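Local coordinates for C alpha-dehydrogenase (Sphingobium sp. SYK-6, PDB 4YAE), which is an NAD(P)-dependent short-chain dehydrogenase that binds NADH and probably oxidises the alcohol at the alpha carbon of its substrate, at residues 7-12 / 61-66; 69-74 / 124-129; 93-98 / 156-161; 168-173 / 245-250. All coordinates share one frame; numbering follows the deposited sequence.

Contact 1 of 4, residues 7-12 / 61-66; sequences TAFITG and IRLDVS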
loop_
_atom_site.group_PDB
_atom_site.type_symbol
_atom_site.label_atom_id
_atom_site.label_comp_id
_atom_site.label_asym_id
_atom_site.label_seq_id
_atom_site.Cartn_x
_atom_site.Cartn_y
_atom_site.Cartn_z
ATOM N N THR A 7 15.838 -20.347 -14.595
ATOM C CA THR A 7 14.471 -20.773 -14.342
ATOM C C THR A 7 13.642 -19.591 -13.830
ATOM O O THR A 7 14.082 -18.837 -12.965
ATOM C CB THR A 7 14.428 -21.933 -13.330
ATOM O OG1 THR A 7 15.108 -23.053 -13.901
ATOM C CG2 THR A 7 12.978 -22.308 -12.991
ATOM N N ALA A 8 12.451 -19.441 -14.392
ATOM C CA ALA A 8 11.517 -18.401 -13.991
ATOM C C ALA A 8 10.278 -19.012 -13.358
ATOM O O ALA A 8 9.689 -19.946 -13.904
ATOM C CB ALA A 8 11.123 -17.549 -15.183
ATOM N N PHE A 9 9.908 -18.473 -12.199
ATOM C CA PHE A 9 8.723 -18.867 -11.460
ATOM C C PHE A 9 7.716 -17.745 -11.634
ATOM O O PHE A 9 8.015 -16.616 -11.259
ATOM C CB PHE A 9 9.061 -19.072 -9.986
ATOM C CG PHE A 9 7.916 -19.592 -9.163
ATOM C CD1 PHE A 9 7.764 -20.951 -8.960
ATOM C CD2 PHE A 9 7.014 -18.725 -8.580
ATOM C CE1 PHE A 9 6.718 -21.435 -8.193
ATOM C CE2 PHE A 9 5.962 -19.204 -7.816
ATOM C CZ PHE A 9 5.815 -20.559 -7.625
ATOM N N ILE A 10 6.556 -18.048 -12.215
ATOM C CA ILE A 10 5.592 -17.013 -12.607
ATOM C C ILE A 10 4.218 -17.274 -11.992
ATOM O O ILE A 10 3.546 -18.235 -12.368
ATOM C CB ILE A 10 5.448 -16.944 -14.150
ATOM C CG1 ILE A 10 6.828 -16.801 -14.802
ATOM C CG2 ILE A 10 4.539 -15.793 -14.545
ATOM C CD1 ILE A 10 6.813 -16.836 -16.308
ATOM N N THR A 11 3.805 -16.429 -11.053
ATOM C CA THR A 11 2.451 -16.550 -10.495
ATOM C C THR A 11 1.453 -15.871 -11.431
ATOM O O THR A 11 1.804 -14.954 -12.167
ATOM C CB THR A 11 2.334 -15.954 -9.086
ATOM O OG1 THR A 11 2.438 -14.525 -9.151
ATOM C CG2 THR A 11 3.413 -16.510 -8.169
ATOM N N GLY A 12 0.209 -16.336 -11.420
ATOM C CA GLY A 12 -0.743 -15.950 -12.449
ATOM C C GLY A 12 -0.207 -16.287 -13.825
ATOM O O GLY A 12 -0.458 -15.573 -14.799
ATOM N N ILE A 61 2.352 -25.539 -11.060
ATOM C CA ILE A 61 2.041 -25.713 -9.639
ATOM C C ILE A 61 0.759 -24.959 -9.337
ATOM O O ILE A 61 0.673 -23.759 -9.587
ATOM C CB ILE A 61 3.171 -25.195 -8.723
ATOM C CG1 ILE A 61 4.495 -25.904 -9.013
ATOM C CG2 ILE A 61 2.790 -25.372 -7.242
ATOM C CD1 ILE A 61 5.685 -25.382 -8.213
ATOM N N ARG A 62 -0.242 -25.649 -8.805
ATOM C CA ARG A 62 -1.452 -24.972 -8.337
ATOM C C ARG A 62 -1.150 -24.294 -7.009
ATOM O O ARG A 62 -0.759 -24.966 -6.048
ATOM C CB ARG A 62 -2.606 -25.958 -8.180
ATOM C CG ARG A 62 -3.941 -25.327 -7.875
ATOM C CD ARG A 62 -4.967 -26.444 -7.692
ATOM N NE ARG A 62 -6.278 -25.988 -7.233
ATOM C CZ ARG A 62 -6.806 -26.255 -6.039
ATOM N NH1 ARG A 62 -6.147 -26.973 -5.136
ATOM N NH2 ARG A 62 -8.012 -25.792 -5.741
ATOM N N LEU A 63 -1.359 -22.981 -6.943
ATOM C CA LEU A 63 -0.870 -22.182 -5.829
ATOM C C LEU A 63 -1.804 -21.024 -5.495
ATOM O O LEU A 63 -2.256 -20.314 -6.383
ATOM C CB LEU A 63 0.520 -21.630 -6.157
ATOM C CG LEU A 63 1.117 -20.628 -5.168
ATOM C CD1 LEU A 63 1.443 -21.307 -3.844
ATOM C CD2 LEU A 63 2.356 -19.971 -5.774
ATOM N N ASP A 64 -2.074 -20.854 -4.202
ATOM C CA ASP A 64 -2.718 -19.657 -3.670
ATOM C C ASP A 64 -1.612 -18.767 -3.095
ATOM O O ASP A 64 -1.016 -19.115 -2.079
ATOM C CB ASP A 64 -3.738 -20.034 -2.587
ATOM C CG ASP A 64 -4.440 -18.836 -1.975
ATOM O OD1 ASP A 64 -4.040 -17.677 -2.222
ATOM O OD2 ASP A 64 -5.407 -19.070 -1.219
ATOM N N VAL A 65 -1.335 -17.630 -3.731
ATOM C CA VAL A 65 -0.188 -16.825 -3.333
ATOM C C VAL A 65 -0.353 -16.194 -1.951
ATOM O O VAL A 65 0.616 -15.672 -1.404
ATOM C CB VAL A 65 0.107 -15.705 -4.357
ATOM C CG1 VAL A 65 0.546 -16.309 -5.678
ATOM C CG2 VAL A 65 -1.102 -14.790 -4.554
ATOM N N SER A 66 -1.562 -16.228 -1.391
ATOM C CA SER A 66 -1.781 -15.700 -0.047
ATOM C C SER A 66 -1.510 -16.735 1.041
ATOM O O SER A 66 -1.565 -16.416 2.232
ATOM C CB SER A 66 -3.211 -15.167 0.097
ATOM O OG SER A 66 -4.162 -16.219 0.121
#
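Phe9 and Thr11 of strand 7-11 meet Ile61, Leu63 and Val65, three alternate residues whose CB atoms all point back at the strand. The packed part is wholly apolar and buried. Phe9 presents the rim of its ring: CE1 comes to 4.1 Å from Ile61 CD1, while CZ has Leu63 CD2 at 4.0 Å, lying in the ring plane. The Phe9 side chain stands at about a right angle to both aliphatic partners, so its rim, not its face, meets the two methyl groups. Its CG is anti to the backbone N (chi1 -175°), which carries the ring across toward them. Two residues on, Thr11 CG2 lies 3.8 Å from Val65 CG1. The OG1 of Thr11 serves another purpose, bonded to the backbone N of Asn91 and of Ala92, two NADH-binding residues. The methyl of this threonine therefore belongs to the apolar core, while its hydroxyl holds the backbone of two cofactor-binding residues.

The other side of 61-66 is quite different. Arg62 is exposed, and the partly exposed Asp64 folds an Asx turn: its OD1 accepts from Ser66 N at 3.0 Å and from Ser66 OG at 2.8 Å, both arriving from the same face of the carboxylate. Asp64 and Val65 bind NADH, so the turn lies in the NADH-binding part of the chain. Strand 31-36 runs between strands 7-11 and 58-62, with Val33 and Ala35 touching side chains of both segments, and helix 68-82 packs over this apolar cluster through Met71, Glu77 and Cys78.

Contact 2 of 4, residues 69-74 / 124-129; sequences AQMAEA and MAFTPG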
loop_
_atom_site.group_PDB
_atom_site.type_symbol
_atom_site.label_atom_id
_atom_site.label_comp_id
_atom_site.label_asym_id
_atom_site.label_seq_id
_atom_site.Cartn_x
_atom_site.Cartn_y
_atom_site.Cartn_z
ATOM N N ALA A 69 2.456 -21.016 3.723
ATOM C CA ALA A 69 2.999 -22.367 3.752
ATOM C C ALA A 69 3.064 -22.944 2.341
ATOM O O ALA A 69 4.071 -23.547 1.977
ATOM C CB ALA A 69 2.178 -23.265 4.662
ATOM N N GLN A 70 2.004 -22.762 1.550
ATOM C CA GLN A 70 2.020 -23.205 0.153
ATOM C C GLN A 70 3.133 -22.521 -0.644
ATOM O O GLN A 70 3.763 -23.144 -1.497
ATOM C CB GLN A 70 0.684 -22.929 -0.543
ATOM C CG GLN A 70 -0.444 -23.897 -0.262
ATOM C CD GLN A 70 -1.502 -23.927 -1.383
ATOM O OE1 GLN A 70 -1.557 -23.043 -2.253
ATOM N NE2 GLN A 70 -2.329 -24.967 -1.371
ATOM N N MET A 71 3.360 -21.235 -0.388
ATOM C CA MET A 71 4.391 -20.502 -1.115
ATOM C C MET A 71 5.773 -21.101 -0.803
ATOM O O MET A 71 6.579 -21.300 -1.708
ATOM C CB MET A 71 4.350 -19.012 -0.780
ATOM C CG MET A 71 5.314 -18.164 -1.586
ATOM S SD MET A 71 4.764 -17.934 -3.296
ATOM C CE MET A 71 3.606 -16.575 -3.109
ATOM N N ALA A 72 6.049 -21.411 0.464
ATOM C CA ALA A 72 7.329 -22.038 0.807
ATOM C C ALA A 72 7.475 -23.412 0.145
ATOM O O ALA A 72 8.549 -23.766 -0.342
ATOM C CB ALA A 72 7.479 -22.161 2.315
ATOM N N GLU A 73 6.391 -24.180 0.129
ATOM C CA GLU A 73 6.390 -25.487 -0.512
ATOM C C GLU A 73 6.664 -25.338 -2.011
ATOM O O GLU A 73 7.402 -26.125 -2.599
ATOM C CB GLU A 73 5.055 -26.207 -0.290
ATOM C CG GLU A 73 4.767 -26.589 1.138
ATOM C CD GLU A 73 3.303 -26.960 1.348
ATOM O OE1 GLU A 73 2.587 -27.186 0.345
ATOM O OE2 GLU A 73 2.868 -27.016 2.516
ATOM N N ALA A 74 6.069 -24.320 -2.624
ATOM C CA ALA A 74 6.249 -24.104 -4.054
ATOM C C ALA A 74 7.693 -23.729 -4.378
ATOM O O ALA A 74 8.228 -24.111 -5.423
ATOM C CB ALA A 74 5.301 -23.038 -4.538
ATOM N N MET A 124 9.456 -13.084 0.447
ATOM C CA MET A 124 9.847 -13.748 1.689
ATOM C C MET A 124 10.271 -15.203 1.472
ATOM O O MET A 124 11.264 -15.666 2.041
ATOM C CB MET A 124 8.692 -13.705 2.695
ATOM C CG MET A 124 8.388 -12.323 3.256
ATOM S SD MET A 124 9.707 -11.607 4.268
ATOM C CE MET A 124 10.295 -12.988 5.121
ATOM N N ALA A 125 9.521 -15.920 0.635
ATOM C CA ALA A 125 9.745 -17.342 0.426
ATOM C C ALA A 125 10.927 -17.636 -0.485
ATOM O O ALA A 125 11.658 -18.600 -0.265
ATOM C CB ALA A 125 8.499 -17.979 -0.148
ATOM N N PHE A 126 11.100 -16.820 -1.522
ATOM C CA PHE A 126 12.063 -17.143 -2.567
ATOM C C PHE A 126 13.431 -16.472 -2.399
ATOM O O PHE A 126 14.429 -17.015 -2.858
ATOM C CB PHE A 126 11.498 -16.781 -3.949
ATOM C CG PHE A 126 10.488 -17.765 -4.475
ATOM C CD1 PHE A 126 9.141 -17.650 -4.165
ATOM C CD2 PHE A 126 10.885 -18.809 -5.286
ATOM C CE1 PHE A 126 8.226 -18.548 -4.654
ATOM C CE2 PHE A 126 9.971 -19.712 -5.781
ATOM C CZ PHE A 126 8.639 -19.584 -5.466
ATOM N N THR A 127 13.512 -15.312 -1.751
ATOM C CA THR A 127 14.797 -14.609 -1.745
ATOM C C THR A 127 15.877 -15.282 -0.871
ATOM O O THR A 127 17.056 -15.136 -1.169
ATOM C CB THR A 127 14.650 -13.110 -1.325
ATOM O OG1 THR A 127 13.990 -12.992 -0.062
ATOM C CG2 THR A 127 13.863 -12.344 -2.370
ATOM N N PRO A 128 15.504 -16.037 0.188
ATOM C CA PRO A 128 16.623 -16.683 0.893
ATOM C C PRO A 128 17.465 -17.560 -0.041
ATOM O O PRO A 128 18.693 -17.467 -0.036
ATOM C CB PRO A 128 15.921 -17.510 1.981
ATOM C CG PRO A 128 14.685 -16.725 2.273
ATOM C CD PRO A 128 14.240 -16.165 0.935
ATOM N N GLY A 129 16.806 -18.367 -0.867
ATOM C CA GLY A 129 17.511 -19.196 -1.830
ATOM C C GLY A 129 18.156 -18.401 -2.948
ATOM O O GLY A 129 19.274 -18.697 -3.373
#
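Within the helical layer over one face of the doubly wound Rossmann sheet, Met71 of helix 68-82 packs against Ala125 and Phe126 of helix 105-133. The two segments run roughly the same way, their axes crossing at -31° with a closest approach of 9.0 Å. Ala125 explains how they come so near: its CB points at the other helix and sits 3.5 Å from Met71 CG, tighter than ordinary van der Waals contact. The same methyl lies 4.3 Å from the backbone N of Ala72, so the small side chain lies beside the neighbouring main chain, and the CA atoms of Ala72 and Ala125 are 5.3 Å apart.

Beside this close point the contact turns aromatic. The Met71 chain bends at both torsions beyond CG (chi2 74°, chi3 83°), which brings SD round to the rim of Phe126. Met71 SD lies in the plane of the Phe126 ring, 3.8 Å from Phe126 CE1, and approaches the edge rather than the face: a Met-aromatic contact in which the electron-rich sulfur looks at the C-H border. The Phe126 ring also reaches the backbone of Ala74, at 4.4 Å from Phe126 CZ to Ala74 C. Further in, it meets the ring of Phe9 at about 45°, and Met71 touches Leu63 and the NADH-binding Val65, so the helix pair is seated on the sheet and its loops. Neighbouring helices running in roughly the same direction, following successive strands and joined to the sheet by large apolar side chains, are typical of the Rossmann fold of short-chain dehydrogenases.

Contact 3 of 4, residues 93-98 / 156-161; sequences GIDPSG and AIYATA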
loop_
_atom_site.group_PDB
_atom_site.type_symbol
_atom_site.label_atom_id
_atom_site.label_comp_id
_atom_site.label_asym_id
_atom_site.label_seq_id
_atom_site.Cartn_x
_atom_site.Cartn_y
_atom_site.Cartn_z
ATOM N N GLY A 93 -3.153 -11.605 -9.449
ATOM C CA GLY A 93 -3.969 -10.512 -8.959
ATOM C C GLY A 93 -5.431 -10.903 -8.942
ATOM O O GLY A 93 -5.823 -11.947 -9.464
ATOM N N ILE A 94 -6.240 -10.061 -8.309
ATOM C CA ILE A 94 -7.693 -10.179 -8.379
ATOM C C ILE A 94 -8.273 -8.777 -8.258
ATOM O O ILE A 94 -7.611 -7.866 -7.755
ATOM C CB ILE A 94 -8.294 -11.093 -7.277
ATOM C CG1 ILE A 94 -7.645 -10.825 -5.920
ATOM C CG2 ILE A 94 -8.139 -12.568 -7.642
ATOM C CD1 ILE A 94 -8.315 -9.786 -5.124
ATOM N N ASP A 95 -9.506 -8.617 -8.730
ATOM C CA ASP A 95 -10.182 -7.321 -8.706
ATOM C C ASP A 95 -11.392 -7.326 -7.769
ATOM O O ASP A 95 -12.450 -7.850 -8.122
ATOM C CB ASP A 95 -10.628 -6.936 -10.114
ATOM C CG ASP A 95 -11.301 -5.577 -10.157
ATOM O OD1 ASP A 95 -11.079 -4.771 -9.225
ATOM O OD2 ASP A 95 -12.042 -5.313 -11.126
ATOM N N PRO A 96 -11.249 -6.737 -6.572
ATOM C CA PRO A 96 -12.313 -6.671 -5.572
ATOM C C PRO A 96 -13.197 -5.429 -5.710
ATOM O O PRO A 96 -13.853 -5.043 -4.741
ATOM C CB PRO A 96 -11.529 -6.623 -4.264
ATOM C CG PRO A 96 -10.330 -5.840 -4.612
ATOM C CD PRO A 96 -9.988 -6.194 -6.040
ATOM N N SER A 97 -13.220 -4.821 -6.892
ATOM C CA SER A 97 -13.882 -3.527 -7.063
ATOM C C SER A 97 -15.396 -3.607 -6.982
ATOM O O SER A 97 -16.002 -4.645 -7.249
ATOM C CB SER A 97 -13.474 -2.902 -8.394
ATOM O OG SER A 97 -12.093 -2.573 -8.372
ATOM N N GLY A 98 -15.998 -2.484 -6.613
ATOM C CA GLY A 98 -17.428 -2.408 -6.401
ATOM C C GLY A 98 -17.758 -1.135 -5.651
ATOM O O GLY A 98 -16.859 -0.468 -5.133
ATOM N N ALA A 156 -11.064 1.536 -5.002
ATOM C CA ALA A 156 -10.213 1.860 -3.856
ATOM C C ALA A 156 -9.315 0.704 -3.398
ATOM O O ALA A 156 -8.136 0.903 -3.128
ATOM C CB ALA A 156 -11.078 2.326 -2.700
ATOM N N ILE A 157 -9.855 -0.507 -3.298
ATOM C CA ILE A 157 -9.076 -1.601 -2.733
ATOM C C ILE A 157 -7.940 -1.973 -3.676
ATOM O O ILE A 157 -6.791 -2.120 -3.255
ATOM C CB ILE A 157 -9.959 -2.826 -2.438
ATOM C CG1 ILE A 157 -11.013 -2.444 -1.400
ATOM C CG2 ILE A 157 -9.102 -3.999 -1.942
ATOM C CD1 ILE A 157 -12.051 -3.527 -1.146
ATOM N N TYR A 158 -8.264 -2.102 -4.958
ATOM C CA TYR A 158 -7.282 -2.457 -5.966
ATOM C C TYR A 158 -6.204 -1.383 -6.069
ATOM O O TYR A 158 -5.014 -1.692 -6.073
ATOM C CB TYR A 158 -7.966 -2.657 -7.316
ATOM C CG TYR A 158 -7.069 -3.193 -8.409
ATOM C CD1 TYR A 158 -6.746 -4.547 -8.478
ATOM C CD2 TYR A 158 -6.557 -2.351 -9.379
ATOM C CE1 TYR A 158 -5.938 -5.039 -9.486
ATOM C CE2 TYR A 158 -5.750 -2.835 -10.401
ATOM C CZ TYR A 158 -5.442 -4.176 -10.445
ATOM O OH TYR A 158 -4.633 -4.654 -11.453
ATOM N N ALA A 159 -6.617 -0.124 -6.146
ATOM C CA ALA A 159 -5.649 0.955 -6.292
ATOM C C ALA A 159 -4.698 1.025 -5.101
ATOM O O ALA A 159 -3.491 1.234 -5.268
ATOM C CB ALA A 159 -6.349 2.283 -6.465
ATOM N N THR A 160 -5.259 0.882 -3.902
ATOM C CA THR A 160 -4.495 0.948 -2.663
ATOM C C THR A 160 -3.427 -0.148 -2.640
ATOM O O THR A 160 -2.262 0.115 -2.340
ATOM C CB THR A 160 -5.430 0.827 -1.438
ATOM O OG1 THR A 160 -6.318 1.952 -1.404
ATOM C CG2 THR A 160 -4.660 0.792 -0.139
ATOM N N ALA A 161 -3.818 -1.370 -2.982
ATOM C CA ALA A 161 -2.872 -2.480 -2.993
ATOM C C ALA A 161 -1.763 -2.278 -4.019
ATOM O O ALA A 161 -0.585 -2.549 -3.744
ATOM C CB ALA A 161 -3.594 -3.797 -3.268
HETATM O O HOH W 1 -10.941 -2.294 -5.837
#
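Pro96, Ile94, Asp95 and Ser97, in the loop after strand 87-90, line up against Ile157 and Tyr158 at the start of helix 156-177. The apolar part centres on one tight pair. Pro96 turns its ring toward the helix and sets CG 3.5 Å from Ile157 CG2; its CD is also 4.3 Å from Tyr158 CB. The Ile94 side chain also packs on Tyr110 and Ile114 of helix 105-133.

The aromatic part is an edge contact. With chi1 at -173°, the ring of Tyr158 swings away from its own backbone N and along the loop, where Ile94 O lies near the ring plane, 3.5 Å from Tyr158 CD1. That same carbonyl oxygen accepts a hydrogen bond from Asn115 ND2.

The polar part runs as a chain with one direction. Tyr158 N, in the first turn of the helix, donates to water 1 at 2.8 Å; the water donates to Ser97 OG, also at 2.8 Å; and that hydroxyl donates to Asp95 OD1 at 2.6 Å, meeting its syn lone pair. Ser97 N adds a longer bond to the same oxygen from above the carboxylate plane, closing an Asx turn.

Tyr158 and Lys162 both bind NADH and have the Tyr-x-x-x-Lys spacing of the short-chain dehydrogenase active site. With each donor in the chain directed on toward Asp95, the bonds probably strengthen one another, and the loop meets the base of this tyrosine both through Pro96 packing and through the water.

Contact 4 of 4, residues 168-173 / 245-250; sequences LTETIR and NKLYVS
Leu247 lays its CB over the centre of the Arg173 guanidinium, 3.8 Å above the plane, while its CD2 covers one face of the adjoining Tyr248 ring, offset toward the rim. Leu247 immediately precedes strand 248-250, the edge strand of the Rossmann sheet within this chain, and helix 156-177 packs beside it. Leu247 is the hub: pointing at the helix, it also has CD2 4.3 Å from Glu170 CG and CD1 near the methyl of Thr169.

The direct polar link is short. Tyr248 OH donates to Glu170 OE2 at 2.5 Å, arriving 38° out of the carboxylate plane, and the carboxylate and ring are turned 71° against each other. Glu170 reaches the phenol with an extended chain beyond CG, and the same OE2 forms a salt bridge with Arg262 of the second subunit; one oxygen thus joins helix, edge strand and dimer partner. Replacing Glu170 by alanine is likely to leave both the Tyr248 hydroxyl and the arginine of the second subunit without their mate, and the tyrosine ring less firmly fixed.

At the other end, Arg173 stretches out from the helix, its chain extended from CG to NE, toward Asn245, the first residue beyond helix 231-244, with positive phi. Here waters do the joining on the more exposed side. Water 2 accepts from Arg173 NE at 2.8 Å and donates to Asn245 OD1 at 2.6 Å, whereas water 3 accepts from both Arg173 NH2 and Leu247 N, the latter at 2.9 Å.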
loop_
_atom_site.group_PDB
_atom_site.type_symbol
_atom_site.label_atom_id
_atom_site.label_comp_id
_atom_site.label_asym_id
_atom_site.label_seq_id
_atom_site.Cartn_x
_atom_site.Cartn_y
_atom_site.Cartn_z
ATOM N N LEU A 168 6.822 -0.822 -2.635
ATOM C CA LEU A 168 7.526 -2.020 -2.175
ATOM C C LEU A 168 8.714 -2.310 -3.081
ATOM O O LEU A 168 9.828 -2.533 -2.612
ATOM C CB LEU A 168 6.573 -3.214 -2.144
ATOM C CG LEU A 168 7.188 -4.616 -2.032
ATOM C CD1 LEU A 168 7.813 -4.796 -0.670
ATOM C CD2 LEU A 168 6.128 -5.673 -2.299
ATOM N N THR A 169 8.460 -2.320 -4.387
ATOM C CA THR A 169 9.469 -2.706 -5.360
ATOM C C THR A 169 10.590 -1.680 -5.387
ATOM O O THR A 169 11.755 -2.041 -5.350
ATOM C CB THR A 169 8.864 -2.855 -6.760
ATOM O OG1 THR A 169 7.738 -3.738 -6.698
ATOM C CG2 THR A 169 9.879 -3.417 -7.729
ATOM N N GLU A 170 10.225 -0.403 -5.408
ATOM C CA GLU A 170 11.222 0.659 -5.364
ATOM C C GLU A 170 12.126 0.515 -4.157
ATOM O O GLU A 170 13.345 0.642 -4.242
ATOM C CB GLU A 170 10.553 2.029 -5.309
ATOM C CG GLU A 170 9.792 2.413 -6.553
ATOM C CD GLU A 170 8.932 3.647 -6.337
ATOM O OE1 GLU A 170 8.620 3.960 -5.166
ATOM O OE2 GLU A 170 8.578 4.307 -7.338
ATOM N N THR A 171 11.515 0.261 -3.014
ATOM C CA THR A 171 12.236 0.414 -1.776
ATOM C C THR A 171 13.173 -0.767 -1.507
ATOM O O THR A 171 14.224 -0.574 -0.891
ATOM C CB THR A 171 11.259 0.624 -0.601
ATOM O OG1 THR A 171 10.323 1.669 -0.937
ATOM C CG2 THR A 171 12.018 1.051 0.625
ATOM N N ILE A 172 12.836 -1.970 -1.989
ATOM C CA ILE A 172 13.684 -3.136 -1.741
ATOM C C ILE A 172 14.859 -3.236 -2.714
ATOM O O ILE A 172 15.701 -4.123 -2.576
ATOM C CB ILE A 172 12.898 -4.459 -1.823
ATOM C CG1 ILE A 172 12.352 -4.684 -3.239
ATOM C CG2 ILE A 172 11.793 -4.498 -0.762
ATOM C CD1 ILE A 172 11.641 -6.022 -3.424
ATOM N N ARG A 173 14.919 -2.337 -3.690
ATOM C CA ARG A 173 15.952 -2.419 -4.724
ATOM C C ARG A 173 17.371 -2.554 -4.148
ATOM O O ARG A 173 18.128 -3.434 -4.563
ATOM C CB ARG A 173 15.899 -1.193 -5.640
ATOM C CG ARG A 173 16.699 -1.384 -6.935
ATOM C CD ARG A 173 16.616 -0.193 -7.874
ATOM N NE ARG A 173 16.914 -0.574 -9.251
ATOM C CZ ARG A 173 17.058 0.281 -10.257
ATOM N NH1 ARG A 173 16.972 1.584 -10.039
ATOM N NH2 ARG A 173 17.316 -0.169 -11.477
ATOM N N ASN A 245 18.113 -4.529 -16.305
ATOM C CA ASN A 245 17.817 -4.130 -14.928
ATOM C C ASN A 245 17.103 -2.786 -14.825
ATOM O O ASN A 245 17.589 -1.841 -14.200
ATOM C CB ASN A 245 19.089 -4.096 -14.093
ATOM C CG ASN A 245 18.789 -4.055 -12.604
ATOM O OD1 ASN A 245 17.722 -4.490 -12.166
ATOM N ND2 ASN A 245 19.723 -3.521 -11.818
ATOM N N LYS A 246 15.928 -2.728 -15.438
ATOM C CA LYS A 246 15.118 -1.515 -15.459
ATOM C C LYS A 246 14.067 -1.567 -14.357
ATOM O O LYS A 246 13.287 -2.510 -14.283
ATOM C CB LYS A 246 14.420 -1.350 -16.795
ATOM C CG LYS A 246 15.290 -1.365 -18.002
ATOM C CD LYS A 246 14.335 -1.452 -19.170
ATOM C CE LYS A 246 14.815 -0.783 -20.379
ATOM N NZ LYS A 246 13.695 -0.830 -21.360
ATOM N N LEU A 247 14.021 -0.538 -13.527
ATOM C CA LEU A 247 13.099 -0.521 -12.391
ATOM C C LEU A 247 11.627 -0.441 -12.784
ATOM O O LEU A 247 10.787 -1.080 -12.157
ATOM C CB LEU A 247 13.444 0.647 -11.471
ATOM C CG LEU A 247 12.566 0.808 -10.233
ATOM C CD1 LEU A 247 12.648 -0.427 -9.329
ATOM C CD2 LEU A 247 12.989 2.035 -9.478
ATOM N N TYR A 248 11.305 0.362 -13.796
ATOM C CA TYR A 248 9.918 0.620 -14.175
ATOM C C TYR A 248 9.608 0.135 -15.581
ATOM O O TYR A 248 10.374 0.387 -16.519
ATOM C CB TYR A 248 9.604 2.123 -14.106
ATOM C CG TYR A 248 9.805 2.792 -12.768
ATOM C CD1 TYR A 248 9.147 2.346 -11.629
ATOM C CD2 TYR A 248 10.612 3.916 -12.657
ATOM C CE1 TYR A 248 9.317 2.972 -10.417
ATOM C CE2 TYR A 248 10.789 4.546 -11.453
ATOM C CZ TYR A 248 10.140 4.085 -10.336
ATOM O OH TYR A 248 10.324 4.723 -9.134
ATOM N N VAL A 249 8.469 -0.540 -15.724
ATOM C CA VAL A 249 7.901 -0.842 -17.027
ATOM C C VAL A 249 6.436 -0.461 -17.003
ATOM O O VAL A 249 5.670 -0.984 -16.189
ATOM C CB VAL A 249 8.034 -2.334 -17.396
ATOM C CG1 VAL A 249 7.352 -2.633 -18.732
ATOM C CG2 VAL A 249 9.501 -2.729 -17.450
ATOM N N SER A 250 6.060 0.461 -17.889
ATOM C CA SER A 250 4.669 0.833 -18.072
ATOM C C SER A 250 4.237 0.396 -19.457
ATOM O O SER A 250 4.954 0.630 -20.422
ATOM C CB SER A 250 4.478 2.341 -17.901
ATOM O OG SER A 250 4.850 2.757 -16.598
HETATM O O HOH W 2 16.372 -3.039 -10.507
HETATM O O HOH W 3 16.029 1.552 -13.781
#

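In the fold
Contacts 1 and 4 reach the same parallel sheet on opposite sides of the chain's centre, their centres about 20 Å apart: contact 1 is at the end with strand 58-62, contact 4 at the end with strand 248-250. Contact 2 touches contact 1, with centres about 10 Å apart, and helix 68-82 follows strand 58-62 in the chain; Asp64 N to Gln70 OE1 is a probable hydrogen bond between them. Contacts 3 and 4 share helix 156-177. Along the chain contacts 2 and 3 interleave, while contact 4 opens last. Contacts 1 and 3 both hold NADH-binding residues, and contacts 3 and 4 also meet the second subunit.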